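Local coordinates for fluorescence recovery protein (Synechocystis sp., PDB 4JDX) that accelerates the return of the active red orange carotenoid protein to its orange form, restoring phycobilisome fluorescence after non-photochemical quenching, at residues Phe27-Leu38 and Lys65-Asp75. Sequence-based numbering, arbitrary orientation.
Sequences FRKAYQRELDGL and KRHEIDGKYDD
Tyr73 lays its ring against residues 27-38 of helix 17-47, with Phe27, Ala30, Tyr31 and Glu34 along its length. Its CB starts beside Phe27 CD2, 4.1 Å away. Next, CD1 stands over one face of the Phe27 ring, making an edge-to-face pair with planes at 69°, while CE1 meets Ala30 CB at 4.0 Å; a methyl is small enough to let the ring come close. At the other edge of the ring, CD2 and CE2 both lie by Tyr31 CD1, CE2 at 3.7 Å. Tyr31 CB lies over one face of the Tyr73 ring, near CZ, and with CG anti to the backbone N (chi1 173°) the Tyr31 ring turns its edge toward that face, leaving CE1 to touch Ile69 CG2 at 3.6 Å. At the tip, Tyr73 OH donates to Glu34 OE1 (2.8 Å), approaching from above the carboxylate plane. Tyrosine suits the place because its ring packs while its hydroxyl bonds at the far end.

Glu34, long enough to reach the lysines, packs its extended chain on Ile69. Its OE2 accepts from Lys72 NZ at 2.8 Å and forms a salt bridge with Lys65 NZ at 3.3 Å, so two lysines probably offset the nearby like charge of Glu68, which itself bridges to Lys65 and, through a weak hydrogen bond, to Lys72. Lys72 also bridges to Glu90. Were Tyr73 an alanine, Glu34 OE1 would probably lose its hydroxyl donor and a gap would probably open between Phe27 and Tyr31.

Beyond, Leu38 meets Ile69 and the aliphatic part of Lys65. Glu34 and Leu38 with Lys65 and Ile69 join antiparallel helices 17-47 and 53-70, a helical hairpin; the aromatic cluster fastens to helix 17-47 the chain just beyond the second helix, which makes an inverse gamma turn centred on Tyr73.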
ATOM      1  N   PHE A  27      -5.459   8.226 -24.240  1.00 42.11           N
ATOM      2  CA  PHE A  27      -4.801   7.399 -23.232  1.00 47.82           C
ATOM      3  C   PHE A  27      -4.573   8.194 -21.955  1.00 37.79           C
ATOM      4  O   PHE A  27      -4.933   7.756 -20.865  1.00 49.31           O
ATOM      5  CB  PHE A  27      -3.451   6.887 -23.746  1.00 46.65           C
ATOM      6  CG  PHE A  27      -3.511   5.525 -24.385  1.00 47.38           C
ATOM      7  CD1 PHE A  27      -4.717   4.967 -24.766  1.00 49.83           C
ATOM      8  CD2 PHE A  27      -2.352   4.798 -24.591  1.00 47.23           C
ATOM      9  CE1 PHE A  27      -4.763   3.715 -25.348  1.00 56.37           C
ATOM     10  CE2 PHE A  27      -2.395   3.546 -25.170  1.00 52.63           C
ATOM     11  CZ  PHE A  27      -3.600   3.004 -25.548  1.00 50.94           C
ATOM     12  N   ARG A  28      -3.967   9.366 -22.098  1.00 41.83           N
ATOM     13  CA  ARG A  28      -3.675  10.218 -20.955  1.00 48.50           C
ATOM     14  C   ARG A  28      -4.961  10.606 -20.233  1.00 43.79           C
ATOM     15  O   ARG A  28      -5.013  10.625 -19.007  1.00 55.84           O
ATOM     16  CB  ARG A  28      -2.925  11.468 -21.413  1.00 39.26           C
ATOM     17  CG  ARG A  28      -1.549  11.173 -21.988  1.00 44.49           C
ATOM     18  CD  ARG A  28      -0.786  12.452 -22.289  1.00 49.38           C
ATOM     19  NE  ARG A  28      -1.278  13.117 -23.494  1.00 63.75           N
ATOM     20  CZ  ARG A  28      -0.715  13.030 -24.697  1.00 71.79           C
ATOM     21  NH1 ARG A  28       0.380  12.305 -24.889  1.00 70.62           N
ATOM     22  NH2 ARG A  28      -1.251  13.678 -25.723  1.00 54.06           N
ATOM     23  N   LYS A  29      -5.999  10.906 -21.007  1.00 54.64           N
ATOM     24  CA  LYS A  29      -7.293  11.277 -20.451  1.00 44.66           C
ATOM     25  C   LYS A  29      -7.832  10.151 -19.572  1.00 41.39           C
ATOM     26  O   LYS A  29      -8.229  10.377 -18.429  1.00 48.17           O
ATOM     27  CB  LYS A  29      -8.278  11.561 -21.583  1.00 45.67           C
ATOM     28  CG  LYS A  29      -9.499  12.360 -21.174  1.00 47.95           C
ATOM     29  CD  LYS A  29     -10.458  12.499 -22.343  1.00 47.78           C
ATOM     30  CE  LYS A  29     -11.425  13.651 -22.152  1.00 63.30           C
ATOM     31  NZ  LYS A  29     -10.979  14.875 -22.878  1.00 77.15           N
ATOM     32  N   ALA A  30      -7.838   8.939 -20.119  1.00 36.66           N
ATOM     33  CA  ALA A  30      -8.304   7.758 -19.401  1.00 45.61           C
ATOM     34  C   ALA A  30      -7.446   7.522 -18.165  1.00 50.92           C
ATOM     35  O   ALA A  30      -7.953   7.197 -17.090  1.00 50.35           O
ATOM     36  CB  ALA A  30      -8.255   6.537 -20.313  1.00 46.60           C
ATOM     37  N   TYR A  31      -6.139   7.688 -18.335  1.00 45.08           N
ATOM     38  CA  TYR A  31      -5.185   7.540 -17.246  1.00 44.26           C
ATOM     39  C   TYR A  31      -5.566   8.443 -16.078  1.00 59.83           C
ATOM     40  O   TYR A  31      -5.587   8.007 -14.925  1.00 53.26           O
ATOM     41  CB  TYR A  31      -3.771   7.868 -17.734  1.00 43.53           C
ATOM     42  CG  TYR A  31      -2.729   7.896 -16.639  1.00 52.54           C
ATOM     43  CD1 TYR A  31      -2.405   6.749 -15.932  1.00 48.80           C
ATOM     44  CD2 TYR A  31      -2.067   9.071 -16.315  1.00 51.80           C
ATOM     45  CE1 TYR A  31      -1.453   6.773 -14.931  1.00 49.77           C
ATOM     46  CE2 TYR A  31      -1.116   9.102 -15.317  1.00 53.10           C
ATOM     47  CZ  TYR A  31      -0.814   7.952 -14.629  1.00 45.40           C
ATOM     48  OH  TYR A  31       0.136   7.984 -13.636  1.00 56.73           O
ATOM     49  N   GLN A  32      -5.877   9.699 -16.381  1.00 38.26           N
ATOM     50  CA  GLN A  32      -6.286  10.649 -15.356  1.00 42.71           C
ATOM     51  C   GLN A  32      -7.598  10.213 -14.711  1.00 47.07           C
ATOM     52  O   GLN A  32      -7.789  10.381 -13.506  1.00 48.52           O
ATOM     53  CB  GLN A  32      -6.425  12.050 -15.951  1.00 37.37           C
ATOM     54  CG  GLN A  32      -5.096  12.659 -16.375  1.00 45.05           C
ATOM     55  CD  GLN A  32      -4.176  12.922 -15.198  1.00 52.07           C
ATOM     56  OE1 GLN A  32      -4.634  13.205 -14.094  1.00 53.99           O
ATOM     57  NE2 GLN A  32      -2.871  12.827 -15.426  1.00 50.39           N
ATOM     58  N   ARG A  33      -8.493   9.644 -15.513  1.00 40.83           N
ATOM     59  CA  ARG A  33      -9.772   9.171 -15.000  1.00 41.11           C
ATOM     60  C   ARG A  33      -9.556   8.016 -14.028  1.00 43.23           C
ATOM     61  O   ARG A  33     -10.283   7.875 -13.044  1.00 47.66           O
ATOM     62  CB  ARG A  33     -10.681   8.712 -16.142  1.00 37.73           C
ATOM     63  CG  ARG A  33     -11.154   9.821 -17.064  1.00 40.76           C
ATOM     64  CD  ARG A  33     -12.387   9.374 -17.819  1.00 46.98           C
ATOM     65  NE  ARG A  33     -12.949  10.425 -18.668  1.00 60.81           N
ATOM     66  CZ  ARG A  33     -13.019  10.382 -19.997  1.00 45.77           C
ATOM     67  NH1 ARG A  33     -12.562   9.341 -20.679  1.00 57.33           N
ATOM     68  NH2 ARG A  33     -13.556  11.396 -20.654  1.00 42.47           N
ATOM     69  N   GLU A  34      -8.555   7.189 -14.308  1.00 37.44           N
ATOM     70  CA  GLU A  34      -8.275   6.033 -13.472  1.00 44.35           C
ATOM     71  C   GLU A  34      -7.658   6.466 -12.144  1.00 53.10           C
ATOM     72  O   GLU A  34      -7.898   5.845 -11.108  1.00 54.66           O
ATOM     73  CB  GLU A  34      -7.348   5.054 -14.192  1.00 37.01           C
ATOM     74  CG  GLU A  34      -7.227   3.721 -13.480  1.00 49.83           C
ATOM     75  CD  GLU A  34      -6.551   2.659 -14.320  1.00 53.95           C
ATOM     76  OE1 GLU A  34      -5.789   3.017 -15.242  1.00 48.41           O
ATOM     77  OE2 GLU A  34      -6.787   1.461 -14.055  1.00 56.02           O
ATOM     78  N   LEU A  35      -6.863   7.532 -12.178  1.00 39.66           N
ATOM     79  CA  LEU A  35      -6.290   8.093 -10.963  1.00 44.23           C
ATOM     80  C   LEU A  35      -7.396   8.604 -10.052  1.00 54.09           C
ATOM     81  O   LEU A  35      -7.391   8.352  -8.847  1.00 63.25           O
ATOM     82  CB  LEU A  35      -5.337   9.241 -11.291  1.00 40.70           C
ATOM     83  CG  LEU A  35      -4.089   8.901 -12.108  1.00 53.88           C
ATOM     84  CD1 LEU A  35      -3.244  10.157 -12.315  1.00 58.88           C
ATOM     85  CD2 LEU A  35      -3.277   7.791 -11.449  1.00 46.79           C
ATOM     86  N   ASP A  36      -8.344   9.326 -10.637  1.00 47.19           N
ATOM     87  CA  ASP A  36      -9.452   9.890  -9.879  1.00 52.21           C
ATOM     88  C   ASP A  36     -10.269   8.792  -9.207  1.00 56.61           C
ATOM     89  O   ASP A  36     -10.621   8.898  -8.031  1.00 60.63           O
ATOM     90  CB  ASP A  36     -10.345  10.737 -10.788  1.00 45.60           C
ATOM     91  CG  ASP A  36      -9.700  12.054 -11.174  1.00 58.81           C
ATOM     92  OD1 ASP A  36      -8.806  12.518 -10.436  1.00 70.73           O
ATOM     93  OD2 ASP A  36     -10.088  12.628 -12.211  1.00 70.52           O
ATOM     94  N   GLY A  37     -10.558   7.731  -9.952  1.00 50.75           N
ATOM     95  CA  GLY A  37     -11.317   6.619  -9.414  1.00 52.72           C
ATOM     96  C   GLY A  37     -10.538   5.914  -8.321  1.00 52.87           C
ATOM     97  O   GLY A  37     -11.066   5.639  -7.245  1.00 56.30           O
ATOM     98  N   LEU A  38      -9.270   5.632  -8.601  1.00 41.96           N
ATOM     99  CA  LEU A  38      -8.400   4.951  -7.652  1.00 39.50           C
ATOM    100  C   LEU A  38      -8.354   5.709  -6.334  1.00 57.70           C
ATOM    101  O   LEU A  38      -8.584   5.145  -5.264  1.00 45.91           O
ATOM    102  CB  LEU A  38      -6.983   4.839  -8.213  1.00 38.15           C
ATOM    103  CG  LEU A  38      -5.963   4.221  -7.253  1.00 49.65           C
ATOM    104  CD1 LEU A  38      -6.453   2.860  -6.776  1.00 52.47           C
ATOM    105  CD2 LEU A  38      -4.593   4.112  -7.910  1.00 46.58           C
ATOM    106  N   LYS A  65      -3.101  -2.554  -8.072  1.00 47.11           N
ATOM    107  CA  LYS A  65      -3.653  -1.559  -8.982  1.00 55.44           C
ATOM    108  C   LYS A  65      -2.541  -0.688  -9.549  1.00 45.44           C
ATOM    109  O   LYS A  65      -2.637  -0.198 -10.672  1.00 51.84           O
ATOM    110  CB  LYS A  65      -4.690  -0.686  -8.271  1.00 50.47           C
ATOM    111  CG  LYS A  65      -5.864  -0.284  -9.154  1.00 69.42           C
ATOM    112  CD  LYS A  65      -6.738  -1.483  -9.496  1.00 76.68           C
ATOM    113  CE  LYS A  65      -8.014  -1.070 -10.216  1.00 78.20           C
ATOM    114  NZ  LYS A  65      -7.740  -0.355 -11.493  1.00 88.89           N
ATOM    115  N   ARG A  66      -1.479  -0.506  -8.772  1.00 45.75           N
ATOM    116  CA  ARG A  66      -0.359   0.320  -9.202  1.00 55.12           C
ATOM    117  C   ARG A  66       0.469  -0.389 -10.271  1.00 60.01           C
ATOM    118  O   ARG A  66       0.956   0.240 -11.211  1.00 51.53           O
ATOM    119  CB  ARG A  66       0.531   0.682  -8.014  1.00 58.80           C
ATOM    120  CG  ARG A  66       1.710   1.552  -8.397  1.00 54.51           C
ATOM    121  CD  ARG A  66       2.341   2.218  -7.190  1.00 60.49           C
ATOM    122  NE  ARG A  66       3.513   3.007  -7.560  1.00 65.70           N
ATOM    123  CZ  ARG A  66       4.168   3.817  -6.734  1.00 53.82           C
ATOM    124  NH1 ARG A  66       3.765   3.959  -5.480  1.00 67.48           N
ATOM    125  NH2 ARG A  66       5.225   4.490  -7.165  1.00 50.82           N
ATOM    126  N   HIS A  67       0.625  -1.700 -10.121  1.00 51.06           N
ATOM    127  CA  HIS A  67       1.397  -2.486 -11.076  1.00 63.79           C
ATOM    128  C   HIS A  67       0.621  -2.630 -12.380  1.00 54.17           C
ATOM    129  O   HIS A  67       1.197  -2.594 -13.467  1.00 51.56           O
ATOM    130  CB  HIS A  67       1.718  -3.870 -10.509  1.00 54.39           C
ATOM    131  CG  HIS A  67       2.586  -4.699 -11.405  1.00 77.51           C
ATOM    132  ND1 HIS A  67       2.164  -5.890 -11.955  1.00 83.07           N
ATOM    133  CD2 HIS A  67       3.847  -4.502 -11.856  1.00 85.08           C
ATOM    134  CE1 HIS A  67       3.131  -6.396 -12.701  1.00 86.04           C
ATOM    135  NE2 HIS A  67       4.162  -5.572 -12.657  1.00 89.31           N
ATOM    136  N   GLU A  68      -0.690  -2.801 -12.252  1.00 58.45           N
ATOM    137  CA  GLU A  68      -1.587  -2.882 -13.397  1.00 60.83           C
ATOM    138  C   GLU A  68      -1.468  -1.623 -14.246  1.00 54.75           C
ATOM    139  O   GLU A  68      -1.271  -1.689 -15.459  1.00 50.70           O
ATOM    140  CB  GLU A  68      -3.029  -3.029 -12.905  1.00 61.09           C
ATOM    141  CG  GLU A  68      -4.085  -3.025 -13.999  1.00 59.16           C
ATOM    142  CD  GLU A  68      -5.493  -2.967 -13.443  1.00 61.20           C
ATOM    143  OE1 GLU A  68      -5.658  -3.177 -12.224  1.00 66.83           O
ATOM    144  OE2 GLU A  68      -6.434  -2.708 -14.221  1.00 69.61           O
ATOM    145  N   ILE A  69      -1.582  -0.479 -13.583  1.00 59.82           N
ATOM    146  CA  ILE A  69      -1.569   0.819 -14.249  1.00 61.93           C
ATOM    147  C   ILE A  69      -0.227   1.124 -14.909  1.00 63.84           C
ATOM    148  O   ILE A  69      -0.179   1.711 -15.990  1.00 67.79           O
ATOM    149  CB  ILE A  69      -1.910   1.944 -13.252  1.00 59.99           C
ATOM    150  CG1 ILE A  69      -3.390   1.864 -12.869  1.00 59.42           C
ATOM    151  CG2 ILE A  69      -1.572   3.315 -13.840  1.00 58.13           C
ATOM    152  CD1 ILE A  69      -3.809   2.849 -11.798  1.00 53.92           C
ATOM    153  N   ASP A  70       0.859   0.722 -14.258  1.00 61.97           N
ATOM    154  CA  ASP A  70       2.198   0.972 -14.778  1.00 62.59           C
ATOM    155  C   ASP A  70       2.353   0.448 -16.203  1.00 61.24           C
ATOM    156  O   ASP A  70       3.085   1.027 -17.006  1.00 61.85           O
ATOM    157  CB  ASP A  70       3.253   0.322 -13.877  1.00 74.05           C
ATOM    158  CG  ASP A  70       3.452   1.069 -12.570  1.00 75.08           C
ATOM    159  OD1 ASP A  70       3.098   2.264 -12.499  1.00 76.89           O
ATOM    160  OD2 ASP A  70       3.975   0.457 -11.614  1.00 79.53           O
ATOM    161  N   GLY A  71       1.656  -0.640 -16.518  1.00 54.69           N
ATOM    162  CA  GLY A  71       1.804  -1.288 -17.809  1.00 64.41           C
ATOM    163  C   GLY A  71       0.516  -1.403 -18.605  1.00 66.45           C
ATOM    164  O   GLY A  71       0.470  -2.108 -19.613  1.00 63.56           O
ATOM    165  N   LYS A  72      -0.529  -0.705 -18.168  1.00 53.06           N
ATOM    166  CA  LYS A  72      -1.841  -0.823 -18.801  1.00 63.67           C
ATOM    167  C   LYS A  72      -1.941  -0.051 -20.116  1.00 62.70           C
ATOM    168  O   LYS A  72      -2.597  -0.498 -21.055  1.00 54.83           O
ATOM    169  CB  LYS A  72      -2.944  -0.341 -17.853  1.00 59.60           C
ATOM    170  CG  LYS A  72      -4.308  -0.241 -18.519  1.00 60.81           C
ATOM    171  CD  LYS A  72      -5.362   0.308 -17.579  1.00 61.02           C
ATOM    172  CE  LYS A  72      -6.017  -0.795 -16.773  1.00 65.27           C
ATOM    173  NZ  LYS A  72      -7.264  -0.321 -16.119  1.00 62.61           N
ATOM    174  N   TYR A  73      -1.294   1.108 -20.179  1.00 52.46           N
ATOM    175  CA  TYR A  73      -1.428   1.992 -21.332  1.00 50.13           C
ATOM    176  C   TYR A  73      -0.341   1.741 -22.370  1.00 47.30           C
ATOM    177  O   TYR A  73       0.502   2.596 -22.631  1.00 58.50           O
ATOM    178  CB  TYR A  73      -1.440   3.451 -20.869  1.00 41.43           C
ATOM    179  CG  TYR A  73      -2.635   3.745 -19.991  1.00 51.60           C
ATOM    180  CD1 TYR A  73      -3.851   4.123 -20.545  1.00 50.38           C
ATOM    181  CD2 TYR A  73      -2.562   3.608 -18.612  1.00 43.87           C
ATOM    182  CE1 TYR A  73      -4.951   4.375 -19.752  1.00 49.60           C
ATOM    183  CE2 TYR A  73      -3.659   3.859 -17.812  1.00 46.52           C
ATOM    184  CZ  TYR A  73      -4.851   4.240 -18.389  1.00 47.08           C
ATOM    185  OH  TYR A  73      -5.952   4.493 -17.603  1.00 51.49           O
ATOM    186  N   ASP A  74      -0.388   0.552 -22.963  1.00 46.38           N
ATOM    187  CA  ASP A  74       0.582   0.136 -23.964  1.00 50.26           C
ATOM    188  C   ASP A  74       0.099   0.535 -25.359  1.00 57.11           C
ATOM    189  O   ASP A  74      -0.953   0.083 -25.812  1.00 53.57           O
ATOM    190  CB  ASP A  74       0.774  -1.379 -23.882  1.00 54.29           C
ATOM    191  CG  ASP A  74       1.941  -1.866 -24.709  1.00 59.87           C
ATOM    192  OD1 ASP A  74       2.518  -1.063 -25.471  1.00 63.27           O
ATOM    193  OD2 ASP A  74       2.279  -3.063 -24.601  1.00 59.89           O
ATOM    194  N   ASP A  75       0.873   1.377 -26.037  1.00 57.46           N
ATOM    195  CA  ASP A  75       0.458   1.940 -27.320  1.00 58.09           C
ATOM    196  C   ASP A  75       0.959   1.116 -28.504  1.00 56.52           C
ATOM    197  O   ASP A  75       0.772   1.505 -29.659  1.00 42.33           O
ATOM    198  CB  ASP A  75       0.964   3.380 -27.449  1.00 52.82           C
ATOM    199  CG  ASP A  75       2.465   3.455 -27.641  1.00 61.11           C
ATOM    200  OD1 ASP A  75       2.937   4.436 -28.252  1.00 64.70           O
ATOM    201  OD2 ASP A  75       3.173   2.534 -27.186  1.00 69.17           O
TER